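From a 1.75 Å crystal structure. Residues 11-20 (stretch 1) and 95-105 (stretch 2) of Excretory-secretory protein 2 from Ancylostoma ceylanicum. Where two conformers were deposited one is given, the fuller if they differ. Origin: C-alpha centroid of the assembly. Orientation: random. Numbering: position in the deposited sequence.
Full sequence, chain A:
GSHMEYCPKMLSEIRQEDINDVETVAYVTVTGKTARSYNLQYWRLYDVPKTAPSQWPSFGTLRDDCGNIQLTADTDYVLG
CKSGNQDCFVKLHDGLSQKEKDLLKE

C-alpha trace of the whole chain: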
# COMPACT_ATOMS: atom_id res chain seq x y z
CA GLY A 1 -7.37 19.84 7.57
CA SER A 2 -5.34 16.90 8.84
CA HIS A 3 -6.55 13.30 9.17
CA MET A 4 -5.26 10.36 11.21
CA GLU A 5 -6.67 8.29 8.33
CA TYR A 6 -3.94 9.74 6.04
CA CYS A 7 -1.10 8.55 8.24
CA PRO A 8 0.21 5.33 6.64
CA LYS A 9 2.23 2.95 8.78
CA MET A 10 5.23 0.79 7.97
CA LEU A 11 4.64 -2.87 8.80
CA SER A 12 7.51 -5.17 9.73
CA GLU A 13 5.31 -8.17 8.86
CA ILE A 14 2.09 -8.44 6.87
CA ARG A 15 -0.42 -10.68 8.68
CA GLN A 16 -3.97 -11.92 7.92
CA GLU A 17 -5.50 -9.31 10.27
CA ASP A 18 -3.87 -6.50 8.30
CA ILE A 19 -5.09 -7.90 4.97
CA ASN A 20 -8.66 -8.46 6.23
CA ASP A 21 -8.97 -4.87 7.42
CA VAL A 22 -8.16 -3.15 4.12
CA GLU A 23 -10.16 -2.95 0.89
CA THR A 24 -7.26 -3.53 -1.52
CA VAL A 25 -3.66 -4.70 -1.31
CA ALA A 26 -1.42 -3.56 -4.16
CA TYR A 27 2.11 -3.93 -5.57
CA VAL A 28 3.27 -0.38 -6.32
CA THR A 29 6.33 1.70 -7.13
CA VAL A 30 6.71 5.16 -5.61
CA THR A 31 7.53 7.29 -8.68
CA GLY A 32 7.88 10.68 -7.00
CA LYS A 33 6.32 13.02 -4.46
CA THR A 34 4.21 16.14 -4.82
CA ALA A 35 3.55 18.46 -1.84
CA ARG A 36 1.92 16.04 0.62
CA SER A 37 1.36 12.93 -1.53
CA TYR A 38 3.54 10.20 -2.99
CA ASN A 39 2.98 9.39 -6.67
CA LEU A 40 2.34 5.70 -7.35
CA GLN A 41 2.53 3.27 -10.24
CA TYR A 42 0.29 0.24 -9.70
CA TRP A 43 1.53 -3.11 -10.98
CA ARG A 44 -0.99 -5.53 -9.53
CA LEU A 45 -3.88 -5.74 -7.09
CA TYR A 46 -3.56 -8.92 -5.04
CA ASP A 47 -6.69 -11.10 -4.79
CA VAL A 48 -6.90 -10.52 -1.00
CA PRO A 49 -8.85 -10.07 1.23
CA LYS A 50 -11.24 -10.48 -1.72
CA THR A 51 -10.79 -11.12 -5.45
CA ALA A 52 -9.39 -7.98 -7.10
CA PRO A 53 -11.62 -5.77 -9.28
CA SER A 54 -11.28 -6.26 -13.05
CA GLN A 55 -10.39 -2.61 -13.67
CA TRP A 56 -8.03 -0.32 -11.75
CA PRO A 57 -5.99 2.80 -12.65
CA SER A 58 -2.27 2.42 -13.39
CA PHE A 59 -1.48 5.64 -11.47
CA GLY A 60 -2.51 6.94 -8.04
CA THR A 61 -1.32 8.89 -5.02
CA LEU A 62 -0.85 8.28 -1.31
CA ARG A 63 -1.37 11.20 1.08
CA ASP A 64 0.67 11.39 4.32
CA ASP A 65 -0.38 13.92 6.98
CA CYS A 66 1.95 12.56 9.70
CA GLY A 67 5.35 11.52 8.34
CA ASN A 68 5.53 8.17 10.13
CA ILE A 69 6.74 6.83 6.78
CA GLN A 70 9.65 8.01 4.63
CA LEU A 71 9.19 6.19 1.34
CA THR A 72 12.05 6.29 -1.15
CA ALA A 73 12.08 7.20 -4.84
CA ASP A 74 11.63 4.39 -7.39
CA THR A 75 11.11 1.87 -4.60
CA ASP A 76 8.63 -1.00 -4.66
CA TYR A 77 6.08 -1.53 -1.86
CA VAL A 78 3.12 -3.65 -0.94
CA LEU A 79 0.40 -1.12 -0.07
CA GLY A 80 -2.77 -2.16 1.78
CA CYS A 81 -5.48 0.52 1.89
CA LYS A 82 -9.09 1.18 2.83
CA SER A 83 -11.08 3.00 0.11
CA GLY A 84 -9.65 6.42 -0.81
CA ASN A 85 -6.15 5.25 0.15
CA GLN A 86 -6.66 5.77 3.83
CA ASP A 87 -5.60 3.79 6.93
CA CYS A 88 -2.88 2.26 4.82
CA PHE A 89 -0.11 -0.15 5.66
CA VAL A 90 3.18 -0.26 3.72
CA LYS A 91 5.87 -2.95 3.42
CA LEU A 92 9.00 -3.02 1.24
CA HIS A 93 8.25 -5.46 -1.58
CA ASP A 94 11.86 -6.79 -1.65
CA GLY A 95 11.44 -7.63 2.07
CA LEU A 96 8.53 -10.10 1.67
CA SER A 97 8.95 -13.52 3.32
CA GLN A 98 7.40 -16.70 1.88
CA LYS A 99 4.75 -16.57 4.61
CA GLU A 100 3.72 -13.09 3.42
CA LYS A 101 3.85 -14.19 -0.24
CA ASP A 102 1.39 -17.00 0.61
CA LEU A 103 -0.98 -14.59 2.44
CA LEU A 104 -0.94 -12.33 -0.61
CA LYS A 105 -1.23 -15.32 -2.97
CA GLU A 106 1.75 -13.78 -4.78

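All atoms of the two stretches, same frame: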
# COMPACT_ATOMS: atom_id res chain seq x y z
N LEU A 11 4.79 -1.58 8.12
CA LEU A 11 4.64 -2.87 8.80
C LEU A 11 5.90 -3.70 8.65
O LEU A 11 6.42 -3.86 7.54
CB LEU A 11 3.48 -3.67 8.20
CG LEU A 11 2.01 -3.39 8.50
CD1 LEU A 11 1.21 -4.57 7.95
CD2 LEU A 11 1.75 -3.23 9.99
N SER A 12 6.39 -4.24 9.76
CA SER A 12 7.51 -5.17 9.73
C SER A 12 7.08 -6.49 9.11
O SER A 12 7.83 -7.09 8.34
CB SER A 12 8.07 -5.40 11.14
OG SER A 12 7.09 -5.96 11.99
N GLU A 13 5.86 -6.93 9.43
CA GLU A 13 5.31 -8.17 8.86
C GLU A 13 3.84 -8.02 8.50
O GLU A 13 3.04 -7.55 9.31
CB GLU A 13 5.51 -9.35 9.83
CG GLU A 13 5.00 -10.68 9.29
CD GLU A 13 5.29 -11.87 10.21
OE1 GLU A 13 5.62 -11.67 11.40
OE2 GLU A 13 5.17 -13.02 9.73
N ILE A 14 3.49 -8.42 7.28
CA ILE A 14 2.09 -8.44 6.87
C ILE A 14 1.44 -9.72 7.41
O ILE A 14 1.94 -10.83 7.18
CB ILE A 14 1.93 -8.39 5.33
CG1 ILE A 14 2.54 -7.10 4.77
CG2 ILE A 14 0.46 -8.52 4.94
CD1 ILE A 14 2.69 -7.11 3.27
N ARG A 15 0.34 -9.55 8.15
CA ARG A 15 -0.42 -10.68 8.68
C ARG A 15 -1.86 -10.68 8.15
O ARG A 15 -2.33 -9.68 7.61
CB ARG A 15 -0.43 -10.64 10.21
CG ARG A 15 0.95 -10.55 10.85
CD ARG A 15 0.91 -9.76 12.15
NE ARG A 15 0.22 -8.47 12.00
CZ ARG A 15 0.18 -7.51 12.92
NH1 ARG A 15 0.80 -7.67 14.09
NH2 ARG A 15 -0.48 -6.39 12.67
N GLN A 16 -2.57 -11.80 8.35
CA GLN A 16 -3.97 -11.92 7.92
C GLN A 16 -4.89 -10.79 8.42
O GLN A 16 -5.76 -10.30 7.68
CB GLN A 16 -4.54 -13.28 8.34
CG GLN A 16 -5.87 -13.64 7.67
CD GLN A 16 -5.75 -13.72 6.16
OE1 GLN A 16 -4.99 -14.52 5.64
NE2 GLN A 16 -6.52 -12.90 5.46
N GLU A 17 -4.69 -10.37 9.67
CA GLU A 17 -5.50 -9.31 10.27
C GLU A 17 -5.36 -8.00 9.51
O GLU A 17 -6.33 -7.25 9.36
CB GLU A 17 -5.13 -9.07 11.74
CG GLU A 17 -4.98 -10.32 12.57
CD GLU A 17 -3.55 -10.79 12.67
OE1 GLU A 17 -2.81 -10.23 13.51
OE2 GLU A 17 -3.17 -11.72 11.93
N ASP A 18 -4.15 -7.72 9.03
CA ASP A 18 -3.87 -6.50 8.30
C ASP A 18 -4.57 -6.53 6.94
O ASP A 18 -5.24 -5.57 6.56
CB ASP A 18 -2.36 -6.30 8.13
CG ASP A 18 -1.61 -6.40 9.45
OD1 ASP A 18 -1.97 -5.67 10.40
OD2 ASP A 18 -0.65 -7.21 9.54
N ILE A 19 -4.45 -7.66 6.25
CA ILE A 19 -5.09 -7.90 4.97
C ILE A 19 -6.62 -7.82 5.05
O ILE A 19 -7.25 -7.19 4.20
CB ILE A 19 -4.66 -9.25 4.38
CG1 ILE A 19 -3.18 -9.19 3.97
CG2 ILE A 19 -5.52 -9.61 3.15
CD1 ILE A 19 -2.55 -10.56 3.78
N ASN A 20 -7.20 -8.45 6.07
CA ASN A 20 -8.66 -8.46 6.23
C ASN A 20 -9.26 -7.09 6.50
O ASN A 20 -10.43 -6.86 6.22
CB ASN A 20 -9.08 -9.42 7.33
CG ASN A 20 -8.91 -10.86 6.94
OD1 ASN A 20 -8.67 -11.18 5.77
ND2 ASN A 20 -9.05 -11.75 7.92
N GLY A 95 11.34 -7.05 0.73
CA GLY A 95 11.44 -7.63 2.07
C GLY A 95 10.40 -8.69 2.43
O GLY A 95 10.37 -9.16 3.56
N LEU A 96 9.56 -9.07 1.46
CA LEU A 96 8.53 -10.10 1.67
C LEU A 96 9.11 -11.49 1.96
O LEU A 96 9.98 -11.98 1.23
CB LEU A 96 7.60 -10.19 0.45
CG LEU A 96 6.58 -9.08 0.13
CD1 LEU A 96 5.93 -9.33 -1.22
CD2 LEU A 96 5.52 -8.98 1.20
N SER A 97 8.62 -12.12 3.03
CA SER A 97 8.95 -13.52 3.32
C SER A 97 7.98 -14.44 2.57
O SER A 97 6.97 -13.99 2.04
CB SER A 97 8.84 -13.78 4.83
OG SER A 97 7.51 -13.59 5.25
N GLN A 98 8.29 -15.74 2.54
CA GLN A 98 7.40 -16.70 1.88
C GLN A 98 6.03 -16.75 2.54
O GLN A 98 5.01 -16.87 1.84
CB GLN A 98 8.03 -18.10 1.81
CG GLN A 98 7.25 -19.11 0.96
CD GLN A 98 7.00 -18.63 -0.47
OE1 GLN A 98 7.92 -18.16 -1.14
NE2 GLN A 98 5.77 -18.76 -0.93
N LYS A 99 6.00 -16.63 3.87
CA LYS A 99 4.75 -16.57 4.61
C LYS A 99 3.87 -15.45 4.08
O LYS A 99 2.69 -15.66 3.80
CB LYS A 99 5.00 -16.41 6.12
CG LYS A 99 3.72 -16.34 6.94
CD LYS A 99 4.01 -16.22 8.44
CE LYS A 99 4.64 -17.47 9.00
NZ LYS A 99 4.81 -17.36 10.48
N GLU A 100 4.45 -14.25 3.92
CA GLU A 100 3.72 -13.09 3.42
C GLU A 100 3.29 -13.27 1.96
O GLU A 100 2.17 -12.90 1.59
CB GLU A 100 4.57 -11.82 3.57
CG GLU A 100 4.86 -11.44 5.02
CD GLU A 100 5.88 -10.31 5.13
OE1 GLU A 100 5.50 -9.20 5.54
OE2 GLU A 100 7.05 -10.54 4.79
N LYS A 101 4.17 -13.87 1.16
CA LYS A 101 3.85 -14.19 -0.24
C LYS A 101 2.62 -15.09 -0.33
O LYS A 101 1.72 -14.82 -1.12
CB LYS A 101 5.06 -14.83 -0.94
CG LYS A 101 6.22 -13.87 -1.12
CD LYS A 101 7.38 -14.50 -1.88
CE LYS A 101 8.54 -13.53 -2.04
NZ LYS A 101 9.72 -14.17 -2.68
N ASP A 102 2.56 -16.11 0.53
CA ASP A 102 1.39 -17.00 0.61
C ASP A 102 0.10 -16.29 1.02
O ASP A 102 -0.96 -16.56 0.45
CB ASP A 102 1.68 -18.19 1.54
CG ASP A 102 2.67 -19.19 0.96
OD1 ASP A 102 2.95 -19.16 -0.27
OD2 ASP A 102 3.17 -20.03 1.73
N LEU A 103 0.19 -15.37 1.99
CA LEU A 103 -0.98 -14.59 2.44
C LEU A 103 -1.52 -13.72 1.32
O LEU A 103 -2.73 -13.51 1.21
CB LEU A 103 -0.63 -13.69 3.64
CG LEU A 103 -0.46 -14.33 5.02
CD1 LEU A 103 -0.08 -13.28 6.03
CD2 LEU A 103 -1.71 -15.07 5.46
N LEU A 104 -0.61 -13.20 0.50
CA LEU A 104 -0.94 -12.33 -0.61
C LEU A 104 -1.31 -13.12 -1.87
O LEU A 104 -1.77 -12.54 -2.86
CB LEU A 104 0.24 -11.39 -0.91
CG LEU A 104 0.59 -10.37 0.18
CD1 LEU A 104 1.89 -9.65 -0.18
CD2 LEU A 104 -0.55 -9.37 0.34
N LYS A 105 -1.12 -14.43 -1.80
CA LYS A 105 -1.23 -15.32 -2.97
C LYS A 105 -0.39 -14.76 -4.12
O LYS A 105 -0.86 -14.67 -5.26
CB LYS A 105 -2.70 -15.53 -3.37
CG LYS A 105 -3.48 -16.51 -2.49
CD LYS A 105 -3.88 -15.92 -1.15
CE LYS A 105 -4.48 -16.96 -0.22
NZ LYS A 105 -5.94 -17.13 -0.46
O HOH W 1 6.84 -13.58 7.66
O HOH W 2 -4.82 -14.27 2.68

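A helix packed against an irregular segment often combines a small apolar centre with one well-placed polar side chain that satisfies the segment's backbone, and this contact in Excretory-secretory protein 2 illustrates the principle. At its centre lie Ile14 and Ile19 of the first stretch and Leu96, Leu103 and Leu104 of the second. Leu103 gives up the most surface to the partner stretch: its CB lies 3.7 Å from Ile19 CD1, while its CD1 reaches backbone, 3.4 Å from Ile14 O and 3.7 Å from Arg15 CA. Ile14 CD1 meets Leu96 CD2 at 4.0 Å, and Ile19 CD1 approaches Leu104 CD2 at 4.2 Å. These are dispersion contacts, their value lying in the surface they remove from solvent.

The backbones run broadly the same way. The helix that begins at Gln16 and helix 98-104 are inclined by 32°, their axes 10.9 Å apart at closest approach; Gln16 CA lies 6.8 Å from Leu103 CA, and in the loop before the first helix Ile14 CA comes nearer, 6.0 Å from Glu100 CA.

There Glu100, largely buried, supplies the single direct hydrogen bond between the stretches. Ile14 N donates to Glu100 OE1 at 2.8 Å, almost perfectly linear, so a loop amide finds an acceptor in a carboxylate. The other oxygen works within its own stretch: Ser97 N donates to Glu100 OE2 at 2.8 Å, and Ser97 OG caps the helix by a weak bond from Glu100 N at 3.4 Å.

Toward the edge, water joins the stretches. One molecule lies 2.7 Å from Glu13 OE2 and 2.5 Å from Ser97 OG; another donates to both Gln16 OE1, at 3.0 Å, and Leu103 O, at 2.7 Å. Glu13 OE2 and Lys99 NZ, 4.4 Å apart, attract one another without forming a salt bridge.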